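Local coordinates for protein dermonecrotic toxin (Pasteurella multocida, PDB 2EBF) that acts as a secreted mitogenic and osteolytic toxin that induces bone resorption and is associated with atrophic rhinitis in pigs, its C-terminal region carrying a thiol protease-like catalytic triad, at residues A[187-192]-A[305-310]; A[371-376]-A[497-502]; A[621-626]-A[684-689]. One frame throughout, in Å; residues are numbered along the deposited sequence.

Contact 1. Residues A[187-192]-A[305-310]. With GLC (alpha-D-glucopyranose), chain B; GLC (alpha-D-glucopyranose), chain C.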
loop_
_atom_site.group_PDB
_atom_site.type_symbol
_atom_site.label_atom_id
_atom_site.label_comp_id
_atom_site.label_asym_id
_atom_site.label_seq_id
_atom_site.Cartn_x
_atom_site.Cartn_y
_atom_site.Cartn_z
ATOM N N PRO A 187 9.649 0.250 19.166
ATOM C CA PRO A 187 10.422 1.435 19.569
ATOM C C PRO A 187 11.860 1.276 19.091
ATOM O O PRO A 187 12.496 0.267 19.385
ATOM C CB PRO A 187 10.350 1.406 21.096
ATOM C CG PRO A 187 9.064 0.640 21.393
ATOM C CD PRO A 187 9.011 -0.416 20.316
ATOM N N PHE A 188 12.343 2.251 18.330
ATOM C CA PHE A 188 13.637 2.141 17.657
ATOM C C PHE A 188 14.786 2.154 18.661
ATOM O O PHE A 188 14.836 3.011 19.539
ATOM C CB PHE A 188 13.805 3.274 16.643
ATOM C CG PHE A 188 15.122 3.249 15.905
ATOM C CD1 PHE A 188 16.132 4.143 16.243
ATOM C CD2 PHE A 188 15.353 2.332 14.885
ATOM C CE1 PHE A 188 17.354 4.140 15.575
ATOM C CE2 PHE A 188 16.578 2.313 14.197
ATOM C CZ PHE A 188 17.580 3.221 14.546
ATOM N N ARG A 189 15.699 1.193 18.528
ATOM C CA ARG A 189 16.827 1.087 19.453
ATOM C C ARG A 189 18.142 0.888 18.701
ATOM O O ARG A 189 19.140 0.486 19.286
ATOM C CB ARG A 189 16.609 -0.069 20.439
ATOM C CG ARG A 189 15.362 0.060 21.332
ATOM C CD ARG A 189 15.612 0.956 22.524
ATOM N NE ARG A 189 14.427 1.104 23.373
ATOM C CZ ARG A 189 13.510 2.062 23.245
ATOM N NH1 ARG A 189 13.614 2.982 22.291
ATOM N NH2 ARG A 189 12.479 2.098 24.074
ATOM N N GLY A 190 18.130 1.168 17.403
ATOM C CA GLY A 190 19.281 0.913 16.546
ATOM C C GLY A 190 20.249 2.072 16.470
ATOM O O GLY A 190 20.385 2.849 17.424
ATOM N N TYR A 191 20.903 2.195 15.318
ATOM C CA TYR A 191 22.031 3.100 15.142
ATOM C C TYR A 191 21.645 4.381 14.407
ATOM O O TYR A 191 21.101 4.336 13.311
ATOM C CB TYR A 191 23.152 2.363 14.398
ATOM C CG TYR A 191 24.415 3.158 14.152
ATOM C CD1 TYR A 191 25.314 3.413 15.183
ATOM C CD2 TYR A 191 24.730 3.623 12.874
ATOM C CE1 TYR A 191 26.484 4.134 14.955
ATOM C CE2 TYR A 191 25.891 4.337 12.635
ATOM C CZ TYR A 191 26.766 4.589 13.677
ATOM O OH TYR A 191 27.923 5.302 13.442
ATOM N N ALA A 192 21.937 5.522 15.019
ATOM C CA ALA A 192 21.598 6.814 14.430
ATOM C C ALA A 192 22.833 7.603 14.005
ATOM O O ALA A 192 22.726 8.760 13.599
ATOM C CB ALA A 192 20.766 7.622 15.397
ATOM N N PHE A 305 15.056 -7.685 15.287
ATOM C CA PHE A 305 16.387 -7.582 14.674
ATOM C C PHE A 305 16.652 -6.159 14.209
ATOM O O PHE A 305 17.692 -5.563 14.522
ATOM C CB PHE A 305 16.542 -8.571 13.512
ATOM C CG PHE A 305 17.938 -8.635 12.947
ATOM C CD1 PHE A 305 18.852 -9.590 13.411
ATOM C CD2 PHE A 305 18.341 -7.751 11.950
ATOM C CE1 PHE A 305 20.144 -9.655 12.891
ATOM C CE2 PHE A 305 19.627 -7.804 11.428
ATOM C CZ PHE A 305 20.534 -8.757 11.899
ATOM N N GLU A 306 15.696 -5.615 13.462
ATOM C CA GLU A 306 15.803 -4.252 12.959
ATOM C C GLU A 306 15.729 -3.235 14.096
ATOM O O GLU A 306 16.461 -2.252 14.091
ATOM C CB GLU A 306 14.718 -3.985 11.915
ATOM C CG GLU A 306 14.854 -4.857 10.665
ATOM C CD GLU A 306 14.111 -6.183 10.766
ATOM O OE1 GLU A 306 13.524 -6.477 11.830
ATOM O OE2 GLU A 306 14.108 -6.927 9.764
ATOM N N GLN A 307 14.847 -3.484 15.067
ATOM C CA GLN A 307 14.738 -2.642 16.266
ATOM C C GLN A 307 16.093 -2.460 16.951
ATOM O O GLN A 307 16.423 -1.374 17.426
ATOM C CB GLN A 307 13.743 -3.248 17.266
ATOM C CG GLN A 307 13.581 -2.409 18.534
ATOM C CD GLN A 307 12.657 -3.022 19.562
ATOM O OE1 GLN A 307 12.043 -2.309 20.363
ATOM N NE2 GLN A 307 12.550 -4.340 19.553
ATOM N N ALA A 308 16.876 -3.537 16.978
ATOM C CA ALA A 308 18.160 -3.563 17.662
ATOM C C ALA A 308 19.308 -2.987 16.832
ATOM O O ALA A 308 20.167 -2.279 17.372
ATOM C CB ALA A 308 18.491 -5.000 18.093
ATOM N N PHE A 309 19.318 -3.280 15.529
ATOM C CA PHE A 309 20.524 -3.087 14.712
ATOM C C PHE A 309 20.416 -2.160 13.501
ATOM O O PHE A 309 21.440 -1.685 12.996
ATOM C CB PHE A 309 21.051 -4.434 14.217
ATOM C CG PHE A 309 21.297 -5.446 15.302
ATOM C CD1 PHE A 309 20.809 -6.745 15.168
ATOM C CD2 PHE A 309 22.027 -5.116 16.440
ATOM C CE1 PHE A 309 21.038 -7.704 16.150
ATOM C CE2 PHE A 309 22.262 -6.064 17.436
ATOM C CZ PHE A 309 21.770 -7.363 17.290
ATOM N N ALA A 310 19.200 -1.918 13.013
ATOM C CA ALA A 310 19.037 -1.117 11.805
ATOM C C ALA A 310 19.593 0.290 12.001
ATOM O O ALA A 310 19.512 0.849 13.099
ATOM C CB ALA A 310 17.562 -1.068 11.374
HETATM C C1 GLC B . 17.334 4.659 20.909
HETATM C C2 GLC B . 16.552 5.085 22.152
HETATM C C3 GLC B . 17.486 5.217 23.354
HETATM C C4 GLC B . 18.283 3.925 23.570
HETATM C C5 GLC B . 18.961 3.445 22.288
HETATM C C6 GLC B . 19.466 2.020 22.478
HETATM O O2 GLC B . 15.860 6.319 21.905
HETATM O O3 GLC B . 16.711 5.514 24.518
HETATM O O4 GLC B . 19.294 4.136 24.567
HETATM O O5 GLC B . 18.074 3.458 21.162
HETATM O O6 GLC B . 20.302 1.657 21.374
HETATM C C1 GLC C . 18.600 5.609 19.120
HETATM C C2 GLC C . 19.915 6.369 18.918
HETATM C C3 GLC C . 19.694 7.873 19.102
HETATM C C4 GLC C . 18.567 8.377 18.193
HETATM C C5 GLC C . 17.288 7.534 18.339
HETATM C C6 GLC C . 16.234 7.891 17.284
HETATM O O1 GLC C . 18.192 5.722 20.486
HETATM O O2 GLC C . 20.931 5.900 19.821
HETATM O O3 GLC C . 20.904 8.574 18.796
HETATM O O4 GLC C . 18.314 9.759 18.461
HETATM O O5 GLC C . 17.572 6.128 18.251
HETATM O O6 GLC C . 16.648 7.510 15.959
#
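Ala310 O is gripped by several groups: it accepts the N-H of Tyr191 at 2.9 Å in a fairly straight bond (162° at the hydrogen), and the CA-H of Gly190 and the ring edge of Phe188 close in beside it. An irregular loop, 187-192, packs here against the C-terminal end of the short helix 305-309 in the C2 region, and it also lines a glycan pocket. Further back in the helix, Gln307 O takes Arg189 N at 2.9 Å, in the carbonyl plane but more bent, and Gly190 CA sends a CA-H contact to Ala308 O. Having no side chain, Gly190 can lie this close to the helix end.

Phe188 belongs to both sides. With CG anti to its backbone N (chi1 179°), the ring folds along the loop so that Gly190 N sits over one face, 3.4 Å above the plane. Its CZ edge reaches Ala310 O, while CD1 meets O5 of the chain C glucose at 3.2 Å. Arg312, from helix 312-333, adds a cation-pi contact. The two glucoses are joined C1 to C1 through one oxygen. Arg189 holds the chain B glucose by its backbone: the sugar's O6 donates to Arg189 O at 2.7 Å.

Contact 2. Residues A[371-376]-A[497-502]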
loop_
_atom_site.group_PDB
_atom_site.type_symbol
_atom_site.label_atom_id
_atom_site.label_comp_id
_atom_site.label_asym_id
_atom_site.label_seq_id
_atom_site.Cartn_x
_atom_site.Cartn_y
_atom_site.Cartn_z
ATOM N N ARG A 371 -2.205 -22.641 -20.256
ATOM C CA ARG A 371 -0.929 -21.927 -20.437
ATOM C C ARG A 371 -0.080 -21.920 -19.161
ATOM O O ARG A 371 0.951 -21.260 -19.099
ATOM C CB ARG A 371 -1.152 -20.492 -20.936
ATOM C CG ARG A 371 -2.152 -20.365 -22.095
ATOM C CD ARG A 371 -1.469 -20.549 -23.428
ATOM N NE ARG A 371 -0.328 -19.647 -23.524
ATOM C CZ ARG A 371 0.427 -19.488 -24.602
ATOM N NH1 ARG A 371 0.168 -20.166 -25.716
ATOM N NH2 ARG A 371 1.445 -18.639 -24.562
ATOM N N GLY A 372 -0.518 -22.658 -18.145
ATOM C CA GLY A 372 0.245 -22.762 -16.915
ATOM C C GLY A 372 -0.400 -23.663 -15.888
ATOM O O GLY A 372 -1.583 -24.002 -15.991
ATOM N N VAL A 373 0.399 -24.054 -14.902
ATOM C CA VAL A 373 -0.087 -24.829 -13.771
ATOM C C VAL A 373 0.830 -24.571 -12.583
ATOM O O VAL A 373 2.011 -24.287 -12.755
ATOM C CB VAL A 373 -0.196 -26.356 -14.097
ATOM C CG1 VAL A 373 1.155 -26.961 -14.431
ATOM C CG2 VAL A 373 -0.869 -27.123 -12.950
ATOM N N ALA A 374 0.271 -24.636 -11.379
ATOM C CA ALA A 374 1.074 -24.517 -10.173
ATOM C C ALA A 374 1.092 -25.833 -9.422
ATOM O O ALA A 374 0.099 -26.575 -9.400
ATOM C CB ALA A 374 0.557 -23.404 -9.271
ATOM N N PHE A 375 2.236 -26.107 -8.804
ATOM C CA PHE A 375 2.401 -27.262 -7.945
ATOM C C PHE A 375 2.703 -26.759 -6.560
ATOM O O PHE A 375 3.453 -25.795 -6.392
ATOM C CB PHE A 375 3.620 -28.080 -8.356
ATOM C CG PHE A 375 3.452 -28.865 -9.615
ATOM C CD1 PHE A 375 3.805 -28.317 -10.845
ATOM C CD2 PHE A 375 2.998 -30.177 -9.570
ATOM C CE1 PHE A 375 3.677 -29.055 -12.020
ATOM C CE2 PHE A 375 2.862 -30.927 -10.743
ATOM C CZ PHE A 375 3.213 -30.362 -11.967
ATOM N N GLN A 376 2.164 -27.449 -5.566
ATOM C CA GLN A 376 2.649 -27.286 -4.214
ATOM C C GLN A 376 4.164 -27.489 -4.131
ATOM O O GLN A 376 4.778 -28.260 -4.878
ATOM C CB GLN A 376 1.956 -28.247 -3.260
ATOM C CG GLN A 376 2.283 -27.989 -1.803
ATOM C CD GLN A 376 1.876 -29.127 -0.909
ATOM O OE1 GLN A 376 2.053 -30.302 -1.247
ATOM N NE2 GLN A 376 1.345 -28.793 0.250
ATOM N N LYS A 497 4.417 -20.254 -21.495
ATOM C CA LYS A 497 3.791 -21.430 -20.902
ATOM C C LYS A 497 4.675 -21.826 -19.729
ATOM O O LYS A 497 5.835 -22.175 -19.908
ATOM C CB LYS A 497 3.694 -22.566 -21.920
ATOM C CG LYS A 497 2.703 -22.304 -23.041
ATOM C CD LYS A 497 2.774 -23.392 -24.101
ATOM C CE LYS A 497 1.613 -23.302 -25.082
ATOM N NZ LYS A 497 1.735 -24.358 -26.126
ATOM N N PHE A 498 4.135 -21.721 -18.522
ATOM C CA PHE A 498 4.970 -21.793 -17.336
ATOM C C PHE A 498 4.462 -22.811 -16.328
ATOM O O PHE A 498 3.303 -23.239 -16.378
ATOM C CB PHE A 498 5.070 -20.409 -16.675
ATOM C CG PHE A 498 3.742 -19.856 -16.232
ATOM C CD1 PHE A 498 3.258 -20.115 -14.954
ATOM C CD2 PHE A 498 2.957 -19.098 -17.108
ATOM C CE1 PHE A 498 2.024 -19.611 -14.539
ATOM C CE2 PHE A 498 1.715 -18.598 -16.702
ATOM C CZ PHE A 498 1.251 -18.862 -15.420
ATOM N N VAL A 499 5.350 -23.178 -15.409
ATOM C CA VAL A 499 4.999 -23.943 -14.222
ATOM C C VAL A 499 5.515 -23.173 -13.005
ATOM O O VAL A 499 6.628 -22.646 -13.031
ATOM C CB VAL A 499 5.640 -25.354 -14.263
ATOM C CG1 VAL A 499 5.468 -26.062 -12.933
ATOM C CG2 VAL A 499 5.070 -26.188 -15.423
ATOM N N VAL A 500 4.708 -23.094 -11.947
ATOM C CA VAL A 500 5.121 -22.416 -10.715
ATOM C C VAL A 500 5.101 -23.390 -9.549
ATOM O O VAL A 500 4.179 -24.200 -9.429
ATOM C CB VAL A 500 4.197 -21.216 -10.340
ATOM C CG1 VAL A 500 4.863 -20.306 -9.281
ATOM C CG2 VAL A 500 3.848 -20.405 -11.536
ATOM N N PHE A 501 6.114 -23.293 -8.691
ATOM C CA PHE A 501 6.154 -24.043 -7.442
ATOM C C PHE A 501 6.072 -23.076 -6.275
ATOM O O PHE A 501 6.886 -22.158 -6.162
ATOM C CB PHE A 501 7.438 -24.873 -7.348
ATOM C CG PHE A 501 7.518 -25.967 -8.367
ATOM C CD1 PHE A 501 7.007 -27.236 -8.081
ATOM C CD2 PHE A 501 8.094 -25.732 -9.617
ATOM C CE1 PHE A 501 7.070 -28.253 -9.016
ATOM C CE2 PHE A 501 8.172 -26.749 -10.570
ATOM C CZ PHE A 501 7.657 -28.011 -10.277
ATOM N N ALA A 502 5.095 -23.295 -5.402
ATOM C CA ALA A 502 4.838 -22.373 -4.303
ATOM C C ALA A 502 4.171 -23.055 -3.124
ATOM O O ALA A 502 3.477 -24.061 -3.288
ATOM C CB ALA A 502 3.977 -21.200 -4.787
#
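Phe375 lies alongside Phe501 on the adjacent, parallel strand, the two side chains pointing the same way from one face of a mixed sheet. Its CB sits 3.5 Å from Phe501 CD1, and its CG is 3.7 Å from Phe501 CE1. Chi1 of -73° sets CG anti to the carbonyl carbon, and the ring then runs back toward Val499: CD1 touches Val499 CG1 at 3.5 Å, and CE1 stays against the same methyl, which lies at the ring edge, in its plane. The planes of the two phenyl rings are only 15° apart, but they are slid so far, with centroids 5.2 Å apart, that they barely overlap.

Strands 372-376 and 498-502 run in parallel register. Phe375 N to Val500 O, at 2.8 Å and 168°, is the shortest bond of the ladder, whereas Val373 N to Phe498 O is weak. On the opposite face Phe498 turns its ring over Gly372: CA lies 4.2 Å from the ring centroid, almost on its normal, a CH-pi contact. At the start of the pair Lys497 CG passes over one face of the Arg371 guanidinium; the lysine's NZ goes on to Asn395 O.

These are two central strands of the mixed alpha/beta sheet within the C2 region. Strand 399-402 flanks 498-502, and strand 528-531 flanks 372-376. Helix 379-387 packs on the Phe375 and Phe501 face, where Trp537 also meets Phe375, and helix 520-524 packs against Ala374 and Phe498.

Contact 3. Residues A[621-626]-A[684-689]. With 2PO (phosphonate), chain D.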
loop_
_atom_site.group_PDB
_atom_site.type_symbol
_atom_site.label_atom_id
_atom_site.label_comp_id
_atom_site.label_asym_id
_atom_site.label_seq_id
_atom_site.Cartn_x
_atom_site.Cartn_y
_atom_site.Cartn_z
ATOM N N MET A 621 -36.537 30.651 -13.469
ATOM C CA MET A 621 -35.249 31.347 -13.365
ATOM C C MET A 621 -35.119 32.348 -12.215
ATOM O O MET A 621 -34.115 33.058 -12.115
ATOM C CB MET A 621 -34.831 31.965 -14.707
ATOM C CG MET A 621 -35.783 32.967 -15.312
ATOM S SD MET A 621 -35.710 32.861 -17.121
ATOM C CE MET A 621 -37.239 31.999 -17.464
ATOM N N GLU A 622 -36.128 32.393 -11.349
ATOM C CA GLU A 622 -36.045 33.197 -10.139
ATOM C C GLU A 622 -35.548 32.346 -8.980
ATOM O O GLU A 622 -36.229 31.409 -8.541
ATOM C CB GLU A 622 -37.384 33.848 -9.799
ATOM C CG GLU A 622 -37.340 34.647 -8.495
ATOM C CD GLU A 622 -38.310 35.811 -8.469
ATOM O OE1 GLU A 622 -38.128 36.707 -7.611
ATOM O OE2 GLU A 622 -39.246 35.838 -9.301
ATOM N N ALA A 623 -34.352 32.695 -8.506
ATOM C CA ALA A 623 -33.685 32.016 -7.399
ATOM C C ALA A 623 -34.615 31.785 -6.213
ATOM O O ALA A 623 -35.263 32.710 -5.732
ATOM C CB ALA A 623 -32.455 32.810 -6.970
ATOM N N GLY A 624 -34.695 30.541 -5.765
ATOM C CA GLY A 624 -35.497 30.209 -4.596
ATOM C C GLY A 624 -36.943 29.832 -4.843
ATOM O O GLY A 624 -37.613 29.354 -3.925
ATOM N N SER A 625 -37.438 30.033 -6.067
ATOM C CA SER A 625 -38.840 29.717 -6.371
ATOM C C SER A 625 -39.017 28.519 -7.314
ATOM O O SER A 625 -40.096 28.306 -7.858
ATOM C CB SER A 625 -39.567 30.946 -6.923
ATOM O OG SER A 625 -39.320 31.101 -8.306
ATOM N N CYS A 626 -37.960 27.731 -7.484
ATOM C CA CYS A 626 -37.971 26.638 -8.448
ATOM C C CYS A 626 -37.923 25.256 -7.800
ATOM O O CYS A 626 -37.689 24.260 -8.480
ATOM C CB CYS A 626 -36.792 26.791 -9.415
ATOM S SG CYS A 626 -36.570 28.434 -10.153
ATOM N N HIS A 684 -31.790 26.120 -14.215
ATOM C CA HIS A 684 -30.388 26.518 -14.043
ATOM C C HIS A 684 -30.134 28.022 -14.251
ATOM O O HIS A 684 -29.089 28.541 -13.843
ATOM C CB HIS A 684 -29.488 25.698 -14.971
ATOM C CG HIS A 684 -29.359 26.274 -16.346
ATOM N ND1 HIS A 684 -30.409 26.311 -17.239
ATOM C CD2 HIS A 684 -28.307 26.840 -16.979
ATOM C CE1 HIS A 684 -30.004 26.873 -18.367
ATOM N NE2 HIS A 684 -28.733 27.202 -18.233
ATOM N N LEU A 685 -31.076 28.716 -14.890
ATOM C CA LEU A 685 -30.921 30.162 -15.128
ATOM C C LEU A 685 -31.131 30.993 -13.861
ATOM O O LEU A 685 -30.950 32.215 -13.879
ATOM C CB LEU A 685 -31.815 30.656 -16.279
ATOM C CG LEU A 685 -31.438 30.226 -17.706
ATOM C CD1 LEU A 685 -32.295 30.977 -18.713
ATOM C CD2 LEU A 685 -29.946 30.426 -18.015
ATOM N N GLN A 686 -31.496 30.339 -12.758
ATOM C CA GLN A 686 -31.504 31.030 -11.470
ATOM C C GLN A 686 -30.074 31.394 -11.039
ATOM O O GLN A 686 -29.873 32.229 -10.155
ATOM C CB GLN A 686 -32.318 30.271 -10.396
ATOM C CG GLN A 686 -31.719 29.016 -9.828
ATOM C CD GLN A 686 -32.745 28.153 -9.068
ATOM O OE1 GLN A 686 -33.056 27.029 -9.482
ATOM N NE2 GLN A 686 -33.273 28.679 -7.962
ATOM N N PHE A 687 -29.092 30.779 -11.702
ATOM C CA PHE A 687 -27.676 30.984 -11.414
ATOM C C PHE A 687 -27.026 31.751 -12.544
ATOM O O PHE A 687 -27.475 31.685 -13.690
ATOM C CB PHE A 687 -26.956 29.643 -11.208
ATOM C CG PHE A 687 -27.655 28.738 -10.245
ATOM C CD1 PHE A 687 -27.819 29.118 -8.914
ATOM C CD2 PHE A 687 -28.164 27.515 -10.664
ATOM C CE1 PHE A 687 -28.499 28.295 -8.013
ATOM C CE2 PHE A 687 -28.838 26.687 -9.769
ATOM C CZ PHE A 687 -28.995 27.067 -8.446
ATOM N N VAL A 688 -25.948 32.453 -12.212
ATOM C CA VAL A 688 -25.241 33.310 -13.163
ATOM C C VAL A 688 -24.860 32.541 -14.439
ATOM O O VAL A 688 -24.431 31.378 -14.372
ATOM C CB VAL A 688 -24.035 34.013 -12.475
ATOM C CG1 VAL A 688 -22.900 33.038 -12.184
ATOM C CG2 VAL A 688 -23.555 35.162 -13.302
ATOM N N HIS A 689 -25.036 33.188 -15.591
ATOM C CA HIS A 689 -24.981 32.504 -16.884
ATOM C C HIS A 689 -24.655 33.458 -18.018
ATOM O O HIS A 689 -24.789 34.682 -17.879
ATOM C CB HIS A 689 -26.336 31.849 -17.179
ATOM C CG HIS A 689 -27.489 32.803 -17.121
ATOM N ND1 HIS A 689 -27.875 33.572 -18.200
ATOM C CD2 HIS A 689 -28.326 33.129 -16.108
ATOM C CE1 HIS A 689 -28.906 34.322 -17.857
ATOM N NE2 HIS A 689 -29.202 34.071 -16.594
HETATM P P 2PO D . -40.895 27.054 -4.505
HETATM O O1P 2PO D . -39.221 27.056 -4.491
HETATM O O2P 2PO D . -41.741 25.610 -4.407
HETATM O O3P 2PO D . -41.715 28.512 -4.607
HETATM O O HOH W 1 -31.909 34.518 -12.815
#
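Part of the phosphonate pocket of the C3 domain, in the C-terminal region that carries the thiol protease-like triad, comes from segment 621-626: it supplies Gly624, Ser625 and Cys626, and Cys626 is also half of the disulfide to Cys620. This contact sets the segment against the 3-10 turn 684-686. Gln686 does most of the touching. Its CG takes the position between backbone N and carbonyl carbon (chi1 73°), and the extended chain beyond carries the amide alongside Ala623 and Gly624, until CD lies 4.0 Å from Cys626 SG. That sulfur is tied up with Cys620, so the amide packs against the Cys626 half of a disulfide.

Next to it, Met621 and Leu685 meet through their CB atoms at 3.6 Å, an apolar touch at the surface. No clear direct hydrogen bond links the two segments. Instead a water bridges them, donating to both Met621 O and Leu685 O, at 2.7 Å each, and Gln686 CA offers its C-H to Met621 O at 3.4 Å.

Within the loop, a type II beta turn runs from Glu622 to Ser625, with Gly624 taking the positive phi of such a turn. Glu622 O receives two hydrogen bonds from one residue: Ser625 N at 3.1 Å, and Ser625 OG, likewise at 3.1 Å, from the same face of the carbonyl plane. The turn leads into the backbone beside which the phosphonate lies; Asp627 N, just beyond, hydrogen-bonds the ligand. Within 684-689, the Phe687 ring takes Gln686 CG over its centre, 3.5 Å above the plane.

Overall arrangement
The three contacts follow one another along the chain, each closing before the next opens. Contacts 1 and 2 both fall in the C2 region, yet their centres are 39 Å apart and their nearest atoms about 23 Å: one is a glucose-binding loop against a short helix, the other the middle of the mixed six-stranded sheet. Contact 3 belongs to the C3 domain, beside its antiparallel sheet, with its centre 65 Å from that of either other contact; it and contact 1 lie on opposite sides of the chain's centre. The sugar site and the phosphonate and disulfide site therefore occupy separate parts of an extended toxin fragment, sharing no residues.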